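PDB 3SK9: CRISPR-associated endonuclease/helicase Cas3 from Thermus thermophilus HB8, which cleaves single-stranded DNA through its metal-dependent N-terminal HD nuclease domain, the part present here, in CRISPR defence against mobile genetic elements. Local coordinates for residues T33-L38 with E233-A238. Sequence-based numbering, arbitrary orientation.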
loop_
_atom_site.group_PDB
_atom_site.type_symbol
_atom_site.label_atom_id
_atom_site.label_comp_id
_atom_site.label_asym_id
_atom_site.label_seq_id
_atom_site.Cartn_x
_atom_site.Cartn_y
_atom_site.Cartn_z
ATOM N N THR A 33 0.015 3.517 -5.959
ATOM C CA THR A 33 0.880 3.452 -4.761
ATOM C C THR A 33 1.904 2.342 -4.947
ATOM O O THR A 33 3.086 2.491 -4.665
ATOM C CB THR A 33 0.023 3.214 -3.466
ATOM O OG1 THR A 33 -0.881 4.324 -3.314
ATOM C CG2 THR A 33 0.935 3.119 -2.197
ATOM N N ALA A 34 1.447 1.182 -5.383
ATOM C CA ALA A 34 2.382 0.070 -5.682
ATOM C C ALA A 34 3.389 0.440 -6.770
ATOM O O ALA A 34 4.558 0.041 -6.689
ATOM C CB ALA A 34 1.600 -1.196 -6.128
ATOM N N ALA A 35 2.953 1.193 -7.772
ATOM C CA ALA A 35 3.825 1.575 -8.884
ATOM C C ALA A 35 4.917 2.538 -8.377
ATOM O O ALA A 35 6.082 2.416 -8.766
ATOM C CB ALA A 35 2.998 2.221 -10.053
ATOM N N VAL A 36 4.532 3.478 -7.506
ATOM C CA VAL A 36 5.547 4.391 -6.926
ATOM C C VAL A 36 6.523 3.578 -6.074
ATOM O O VAL A 36 7.758 3.805 -6.125
ATOM C CB VAL A 36 4.906 5.487 -6.048
ATOM C CG1 VAL A 36 5.979 6.322 -5.304
ATOM C CG2 VAL A 36 3.989 6.425 -6.921
ATOM N N ALA A 37 5.992 2.653 -5.256
ATOM C CA ALA A 37 6.863 1.822 -4.407
ATOM C C ALA A 37 7.880 1.057 -5.261
ATOM O O ALA A 37 9.055 1.011 -4.931
ATOM C CB ALA A 37 6.014 0.817 -3.578
ATOM N N LEU A 38 7.410 0.422 -6.345
ATOM C CA LEU A 38 8.298 -0.371 -7.187
ATOM C C LEU A 38 9.356 0.534 -7.838
ATOM O O LEU A 38 10.570 0.218 -7.857
ATOM C CB LEU A 38 7.482 -1.141 -8.229
ATOM C CG LEU A 38 8.305 -2.148 -9.053
ATOM C CD1 LEU A 38 9.139 -3.060 -8.119
ATOM C CD2 LEU A 38 7.408 -2.992 -9.962
ATOM N N GLU A 233 1.351 2.510 -17.515
ATOM C CA GLU A 233 1.147 3.948 -17.470
ATOM C C GLU A 233 1.402 4.488 -16.054
ATOM O O GLU A 233 1.994 5.549 -15.913
ATOM C CB GLU A 233 -0.267 4.342 -17.930
ATOM C CG GLU A 233 -0.529 5.834 -17.924
ATOM C CD GLU A 233 0.447 6.576 -18.852
ATOM O OE1 GLU A 233 1.013 5.934 -19.779
ATOM O OE2 GLU A 233 0.650 7.795 -18.653
ATOM N N ALA A 234 0.916 3.804 -15.018
ATOM C CA ALA A 234 1.229 4.212 -13.634
ATOM C C ALA A 234 2.755 4.193 -13.335
ATOM O O ALA A 234 3.257 5.046 -12.623
ATOM C CB ALA A 234 0.447 3.310 -12.624
ATOM N N LEU A 235 3.496 3.219 -13.874
ATOM C CA LEU A 235 4.965 3.192 -13.697
ATOM C C LEU A 235 5.644 4.407 -14.388
ATOM O O LEU A 235 6.587 5.004 -13.866
ATOM C CB LEU A 235 5.520 1.864 -14.217
ATOM C CG LEU A 235 5.286 0.733 -13.209
ATOM C CD1 LEU A 235 5.476 -0.660 -13.838
ATOM C CD2 LEU A 235 6.187 0.907 -11.937
ATOM N N ARG A 236 5.129 4.795 -15.556
ATOM C CA ARG A 236 5.677 5.952 -16.250
ATOM C C ARG A 236 5.410 7.207 -15.431
ATOM O O ARG A 236 6.274 8.050 -15.271
ATOM C CB ARG A 236 5.023 6.074 -17.629
ATOM C CG ARG A 236 5.670 7.146 -18.533
ATOM C CD ARG A 236 4.819 7.397 -19.806
ATOM N NE ARG A 236 3.573 8.084 -19.465
ATOM C CZ ARG A 236 3.509 9.369 -19.125
ATOM N NH1 ARG A 236 4.619 10.101 -19.108
ATOM N NH2 ARG A 236 2.350 9.931 -18.813
ATOM N N LEU A 237 4.187 7.322 -14.896
ATOM C CA LEU A 237 3.842 8.481 -14.100
ATOM C C LEU A 237 4.702 8.511 -12.827
ATOM O O LEU A 237 5.094 9.578 -12.344
ATOM C CB LEU A 237 2.354 8.426 -13.713
ATOM C CG LEU A 237 1.333 8.666 -14.843
ATOM C CD1 LEU A 237 -0.073 8.316 -14.257
ATOM C CD2 LEU A 237 1.381 10.112 -15.283
ATOM N N ALA A 238 4.959 7.343 -12.262
ATOM C CA ALA A 238 5.777 7.270 -11.033
ATOM C C ALA A 238 7.192 7.770 -11.304
ATOM O O ALA A 238 7.785 8.496 -10.509
ATOM C CB ALA A 238 5.827 5.825 -10.526
#
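Glu-233 OE2 takes two N-H groups of Arg-236, one turn on, along a side of helix 230-246 remote from the face where Ala-234 meets Ala-35. Arg-236 NH2 reaches Glu-233 OE2 at 2.7 Å on its syn lone pair, while NE comes to the same oxygen tilted 32° from the carboxylate plane. Arg-236 NH1 also forms a salt bridge with Glu-240; long charged side chains suit this solvent-facing side of the helix.

Alanines form the middle of the buried face. Ala-35 CB lies 3.8 Å from Ala-234 CB, and side chains no longer than a methyl let the axes of the two helical segments approach to 8.4 Å, at a crossing angle of -55°. Ala-238 CB sits 3.9 Å from Val-36 CA, against the backbone itself. This packs helix 230-246 against helix 26-43 of the alpha-helical HD domain, the helix that carries the metal ligand His-29. Val-36 also packs on Ala-209 and Val-212 of helix 196-213, which bears the ligand Asp-210. Branched at CB, Val-36 can serve both neighbours, its CG2 lying 4.1 Å from Ala-238 CB.

Leu-235 supplies the reach that alanine lacks. With CG anti to the carbonyl carbon (chi1 -78°), its branch point comes to 4.2 Å from Ala-35 CB. Its CD2 then lies 3.5 Å from Ala-35 O, a van der Waals contact, and more loosely beside Leu-38 CB.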